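PDB 4IND: C381 turret protein from Sulfolobus turreted icosahedral virus, which builds the turrets of an archaeal icosahedral virus, each chain folding into three jelly-roll domains that assemble as a turret with neighbouring copies. Local coordinates for the interface of chains A and B. Coordinates in Å, arbitrary orientation; residue numbers count along the deposited sequence, not the author numbering. Chains: chain A/B, C381 turret protein.

Contact 1: the interface of chains A and B. Residues chain A 49, 52-55; chain B 8-10, 12.
Strand 52-60 of chain A pairs in parallel with the strand 9-11 of chain B and the loop residues on either side of it. A:Thr53 lies opposite B:Ser9 and A:Lys54 opposite B:Phe10. A:Thr53 uses both of its backbone polar groups: its N donates to B:Gln8 O at 2.7 Å and its O accepts from B:Phe10 N. The ladder continues with A:Ile55 N giving to B:Phe10 O at 2.8 Å and A:Ile55 O taking the N-H of B:Ala12. At the start of the pairing a side chain takes over: the amide oxygen A:Asn52 OD1 accepts the N-H of B:Gln8, OD1 to N 2.9 Å, the donor tilted 22° from the carbonyl plane. Asparagine suits this end because its short amide can mimic a peptide carbonyl.

B:Phe10 buries the most surface here. With CG between its backbone N and carbonyl carbon (chi1 65°), the ring is turned back over the neighbouring strand, and A:Lys54 CA sits over one face, 3.9 Å from the ring centroid and offset toward the rim. A flat ring can lie on the A:Lys54 backbone and CB. The extended aliphatic chain of A:Lys54 runs past the ring, CG meeting the methyl B:Ala12 CB, small enough to fit there, at 3.5 Å. Lysine thus supplies hydrocarbon while carrying its amine onward. The site adds the N-terminal segment of one subunit to a sheet of the next, probably tying neighbours together in the turret.

Contact 2: the interface of chains A and B. Residues chain A 261-263; chain B 175, 233-235, 237.
B:Lys175, the residue with the most surface hidden in this patch, reaches from a loop of chain B across the end of strand 253-262 of chain A and the loop residue after it. Its CG stands between its own backbone N and carbonyl carbon (chi1 71°), and from there the chain runs extended as far as CE. CB and CG pass the amide nitrogen A:Asn263 ND2, each at 3.8 Å. CD lies against the backbone of A:Ile262, 3.5 Å from its carbonyl carbon. CE packs on A:Glu261, 3.4 Å from the carboxylate carbon CD, the two side chains running at a slant to one another. A bend at the last torsion (chi4 66°) carries the amine NZ to A:Asn263 OD1, a hydrogen bond of 2.9 Å whose donor is tilted 31° from the carbonyl plane. The carboxylate oxygen A:Glu261 OE2 stays 4.2 Å from NZ, so its attraction is probably electrostatic without direct contact. Lysine suits this place because its long methylene chain can cover a strand end before its amine, presumably charged, meets polar groups. Asparagine offers the amine its amide oxygen while its backbone N serves the neighbouring loop; the extended glutamate lays its chain beside the lysine methylenes, carboxylate near the amine.

The backbones also meet. A:Asn263 N donates to B:Thr233 O at 2.9 Å. Beside this bond A:Ile262 turns its branch methyl CG2 onto the backbone of B:Gly234, 3.7 Å from CA, where the absence of a side chain lets a branched residue lie close, and glycine also tolerates the turn of this backbone. Water 1 joins the two chains on another flank: it lies 2.7 Å from A:Glu261 O, B:Lys175 N also bonds to it, and the carboxylate oxygen B:Glu237 OE2 makes a longer link. Together, direct bonds, packing and bridging water hold loops of one subunit against a strand end of its neighbour and probably contribute to turret assembly.

Contact 1: the interface of chains A and B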
ATOM      1  N   LEU A  49     -37.736   0.925  16.735  1.00 31.36           N
ATOM      2  CA  LEU A  49     -36.323   0.565  16.871  1.00 32.46           C
ATOM      3  C   LEU A  49     -36.111   0.141  18.317  1.00 30.13           C
ATOM      4  O   LEU A  49     -36.188   0.966  19.237  1.00 32.62           O
ATOM      5  CB  LEU A  49     -35.409   1.746  16.527  1.00 29.95           C
ATOM      6  CG  LEU A  49     -35.392   2.213  15.073  1.00 29.66           C
ATOM      7  CD1 LEU A  49     -34.466   3.417  14.877  1.00 26.29           C
ATOM      8  CD2 LEU A  49     -35.010   1.067  14.131  1.00 31.50           C
ATOM      9  N   ASN A  52     -38.584   1.386  20.700  1.00 30.27           N
ATOM     10  CA  ASN A  52     -38.770   2.840  20.711  1.00 32.98           C
ATOM     11  C   ASN A  52     -39.307   3.309  19.374  1.00 37.56           C
ATOM     12  O   ASN A  52     -39.050   2.680  18.351  1.00 39.60           O
ATOM     13  CB  ASN A  52     -37.442   3.534  21.038  1.00 32.38           C
ATOM     14  CG  ASN A  52     -36.924   3.147  22.402  1.00 34.70           C
ATOM     15  OD1 ASN A  52     -37.426   3.619  23.422  1.00 40.29           O
ATOM     16  ND2 ASN A  52     -35.934   2.268  22.433  1.00 33.16           N
ATOM     17  N   THR A  53     -40.067   4.400  19.379  1.00 36.06           N
ATOM     18  CA  THR A  53     -40.644   4.900  18.137  1.00 33.30           C
ATOM     19  C   THR A  53     -39.874   6.100  17.592  1.00 27.63           C
ATOM     20  O   THR A  53     -39.909   7.195  18.158  1.00 32.42           O
ATOM     21  CB  THR A  53     -42.107   5.273  18.322  1.00 33.70           C
ATOM     22  OG1 THR A  53     -42.828   4.130  18.789  1.00 39.05           O
ATOM     23  CG2 THR A  53     -42.703   5.727  17.018  1.00 38.85           C
ATOM     24  N   LYS A  54     -39.173   5.875  16.487  1.00 28.22           N
ATOM     25  CA  LYS A  54     -38.478   6.958  15.801  1.00 26.43           C
ATOM     26  C   LYS A  54     -39.508   7.728  14.981  1.00 29.07           C
ATOM     27  O   LYS A  54     -40.296   7.132  14.252  1.00 30.11           O
ATOM     28  CB  LYS A  54     -37.392   6.393  14.885  1.00 24.72           C
ATOM     29  CG  LYS A  54     -36.699   7.434  14.001  1.00 29.04           C
ATOM     30  CD  LYS A  54     -35.480   6.837  13.271  1.00 30.89           C
ATOM     31  CE  LYS A  54     -35.101   7.689  12.074  1.00 37.21           C
ATOM     32  NZ  LYS A  54     -33.713   7.416  11.576  1.00 33.88           N
ATOM     33  N   ILE A  55     -39.514   9.049  15.108  1.00 27.44           N
ATOM     34  CA  ILE A  55     -40.467   9.862  14.372  1.00 27.27           C
ATOM     35  C   ILE A  55     -39.706  10.880  13.512  1.00 29.09           C
ATOM     36  O   ILE A  55     -38.893  11.648  14.033  1.00 33.02           O
ATOM     37  CB  ILE A  55     -41.406  10.599  15.325  1.00 29.04           C
ATOM     38  CG1 ILE A  55     -42.131   9.600  16.225  1.00 34.64           C
ATOM     39  CG2 ILE A  55     -42.417  11.427  14.551  1.00 26.60           C
ATOM     40  CD1 ILE A  55     -43.078  10.264  17.233  1.00 29.72           C
TER
ATOM     41  N   GLN B   8     -40.123   4.509  24.051  1.00 39.89           N
ATOM     42  CA  GLN B   8     -40.501   5.909  23.942  1.00 39.48           C
ATOM     43  C   GLN B   8     -40.421   6.310  22.485  1.00 36.02           C
ATOM     44  O   GLN B   8     -39.726   5.658  21.696  1.00 34.55           O
ATOM     45  CB  GLN B   8     -39.522   6.789  24.724  1.00 44.79           C
ATOM     46  CG  GLN B   8     -39.451   6.527  26.201  1.00 46.75           C
ATOM     47  CD  GLN B   8     -38.416   7.398  26.874  1.00 48.73           C
ATOM     48  OE1 GLN B   8     -38.653   8.578  27.126  1.00 57.46           O
ATOM     49  NE2 GLN B   8     -37.258   6.825  27.160  1.00 44.25           N
ATOM     50  N   SER B   9     -41.120   7.384  22.134  1.00 35.60           N
ATOM     51  CA  SER B   9     -40.982   7.975  20.821  1.00 37.76           C
ATOM     52  C   SER B   9     -39.850   9.008  20.895  1.00 35.67           C
ATOM     53  O   SER B   9     -39.563   9.549  21.971  1.00 31.90           O
ATOM     54  CB  SER B   9     -42.305   8.613  20.401  1.00 34.59           C
ATOM     55  OG  SER B   9     -42.594   9.726  21.210  1.00 45.13           O
ATOM     56  N   PHE B  10     -39.178   9.238  19.772  1.00 36.46           N
ATOM     57  CA  PHE B  10     -38.161  10.273  19.703  1.00 31.86           C
ATOM     58  C   PHE B  10     -38.121  10.881  18.317  1.00 25.07           C
ATOM     59  O   PHE B  10     -38.314  10.172  17.327  1.00 32.61           O
ATOM     60  CB  PHE B  10     -36.773   9.735  20.117  1.00 32.27           C
ATOM     61  CG  PHE B  10     -36.202   8.683  19.197  1.00 37.58           C
ATOM     62  CD1 PHE B  10     -35.125   8.980  18.359  1.00 31.49           C
ATOM     63  CD2 PHE B  10     -36.702   7.388  19.197  1.00 36.78           C
ATOM     64  CE1 PHE B  10     -34.581   8.010  17.528  1.00 30.30           C
ATOM     65  CE2 PHE B  10     -36.158   6.405  18.368  1.00 32.15           C
ATOM     66  CZ  PHE B  10     -35.094   6.710  17.538  1.00 36.67           C
ATOM     67  N   ALA B  12     -36.274  12.335  15.054  1.00 31.82           N
ATOM     68  CA  ALA B  12     -34.993  11.958  14.478  1.00 29.76           C
ATOM     69  C   ALA B  12     -34.738  12.582  13.124  1.00 28.07           C
ATOM     70  O   ALA B  12     -34.171  11.935  12.246  1.00 30.81           O
ATOM     71  CB  ALA B  12     -34.885  10.409  14.389  1.00 30.53           C
TER

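Contact 2: the interface of chains A and B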
ATOM      1  N   GLU A 261     -12.485  -7.944  -1.479  0.55 25.36           N
ATOM      2  CA  GLU A 261     -11.116  -8.237  -1.875  0.55 26.43           C
ATOM      3  C   GLU A 261     -10.494  -9.247  -0.909  0.55 24.91           C
ATOM      4  O   GLU A 261     -10.722  -9.182   0.306  0.55 23.30           O
ATOM      5  CB  GLU A 261     -10.282  -6.951  -1.899  0.55 29.74           C
ATOM      6  CG  GLU A 261      -8.975  -7.087  -2.669  0.55 36.47           C
ATOM      7  CD  GLU A 261      -8.160  -5.798  -2.710  0.55 38.92           C
ATOM      8  OE1 GLU A 261      -8.673  -4.736  -2.286  0.55 43.85           O
ATOM      9  OE2 GLU A 261      -7.000  -5.856  -3.159  0.55 28.26           O
ATOM     10  N   ILE A 262      -9.709 -10.179  -1.451  1.00 27.18           N
ATOM     11  CA  ILE A 262      -8.998 -11.160  -0.628  1.00 23.54           C
ATOM     12  C   ILE A 262      -7.492 -11.130  -0.892  1.00 26.92           C
ATOM     13  O   ILE A 262      -7.039 -10.585  -1.905  1.00 26.08           O
ATOM     14  CB  ILE A 262      -9.519 -12.604  -0.848  1.00 27.22           C
ATOM     15  CG1 ILE A 262      -9.252 -13.058  -2.283  1.00 26.87           C
ATOM     16  CG2 ILE A 262     -11.012 -12.698  -0.480  1.00 30.07           C
ATOM     17  CD1 ILE A 262      -9.301 -14.593  -2.456  1.00 35.35           C
ATOM     18  N   ASN A 263      -6.727 -11.675   0.054  1.00 23.62           N
ATOM     19  CA  ASN A 263      -5.329 -11.965  -0.157  1.00 34.59           C
ATOM     20  C   ASN A 263      -5.200 -13.346  -0.777  1.00 35.57           C
ATOM     21  O   ASN A 263      -6.173 -14.095  -0.832  1.00 31.79           O
ATOM     22  CB  ASN A 263      -4.552 -11.856   1.160  1.00 29.51           C
ATOM     23  CG  ASN A 263      -4.357 -10.416   1.578  1.00 32.41           C
ATOM     24  OD1 ASN A 263      -4.188  -9.548   0.729  1.00 29.84           O
ATOM     25  ND2 ASN A 263      -4.412 -10.148   2.878  1.00 32.09           N
TER
ATOM     26  N   LYS B 175      -9.496  -8.127   4.873  1.00 27.22           N
ATOM     27  CA  LYS B 175      -8.359  -9.012   4.653  1.00 30.65           C
ATOM     28  C   LYS B 175      -7.110  -8.534   5.387  1.00 27.56           C
ATOM     29  O   LYS B 175      -6.828  -7.350   5.446  1.00 29.48           O
ATOM     30  CB  LYS B 175      -8.073  -9.154   3.150  1.00 23.33           C
ATOM     31  CG  LYS B 175      -7.482  -7.913   2.452  1.00 27.59           C
ATOM     32  CD  LYS B 175      -7.411  -8.161   0.946  1.00 29.86           C
ATOM     33  CE  LYS B 175      -6.737  -6.982   0.197  1.00 31.60           C
ATOM     34  NZ  LYS B 175      -5.311  -6.871   0.593  1.00 32.72           N
ATOM     35  N   THR B 233      -8.406 -14.231   5.222  1.00 23.49           N
ATOM     36  CA  THR B 233      -8.184 -14.238   3.779  1.00 21.58           C
ATOM     37  C   THR B 233      -9.000 -13.108   3.162  1.00 29.02           C
ATOM     38  O   THR B 233      -8.541 -12.416   2.257  1.00 24.90           O
ATOM     39  CB  THR B 233      -8.629 -15.568   3.190  1.00 27.51           C
ATOM     40  OG1 THR B 233      -7.764 -16.614   3.680  1.00 36.02           O
ATOM     41  CG2 THR B 233      -8.603 -15.549   1.653  1.00 28.54           C
ATOM     42  N   GLY B 234     -10.228 -12.955   3.643  1.00 27.34           N
ATOM     43  CA  GLY B 234     -11.122 -11.924   3.151  1.00 26.54           C
ATOM     44  C   GLY B 234     -12.477 -12.442   2.724  1.00 23.62           C
ATOM     45  O   GLY B 234     -13.391 -11.647   2.527  1.00 29.13           O
ATOM     46  N   ASP B 235     -12.612 -13.753   2.549  1.00 34.85           N
ATOM     47  CA  ASP B 235     -13.913 -14.295   2.178  1.00 33.52           C
ATOM     48  C   ASP B 235     -14.815 -14.562   3.389  1.00 34.21           C
ATOM     49  O   ASP B 235     -16.015 -14.772   3.225  1.00 33.23           O
ATOM     50  CB  ASP B 235     -13.809 -15.523   1.243  1.00 25.96           C
ATOM     51  CG  ASP B 235     -12.834 -16.606   1.758  1.00 27.25           C
ATOM     52  OD1 ASP B 235     -12.055 -16.365   2.701  1.00 27.61           O
ATOM     53  OD2 ASP B 235     -12.826 -17.694   1.171  1.00 28.84           O
ATOM     54  N   GLU B 237     -15.285 -12.476   6.932  1.00 23.54           N
ATOM     55  CA  GLU B 237     -14.782 -11.299   7.626  1.00 21.39           C
ATOM     56  C   GLU B 237     -15.410 -11.090   8.988  1.00 24.68           C
ATOM     57  O   GLU B 237     -14.868 -10.380   9.821  1.00 28.52           O
ATOM     58  CB  GLU B 237     -14.976 -10.041   6.712  1.00 24.71           C
ATOM     59  CG  GLU B 237     -14.267 -10.205   5.368  1.00 30.09           C
ATOM     60  CD  GLU B 237     -14.222  -8.927   4.527  1.00 31.61           C
ATOM     61  OE1 GLU B 237     -14.661  -7.859   5.014  1.00 28.17           O
ATOM     62  OE2 GLU B 237     -13.776  -9.008   3.356  1.00 31.55           O
TER
HETATM   63  O   HOH W   1     -11.069  -7.460   2.404  1.00 27.18           O

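Contact 1 and contact 2 belong to the same interface between chains A and B, with the centres of their C-alpha atoms about 38 Å apart. They share no residue or strand. Contact 1 engages the first domain of chain A and the N-terminal segment of chain B, whereas contact 2 uses the end of strand 253-262 of chain A and the loop residue that follows, against loops of the second domain of chain B. Because different surfaces face each other in the two copies, the pairing can repeat from subunit to subunit, as suits the five-copy assembly, and widely separated grips should limit rocking between neighbours.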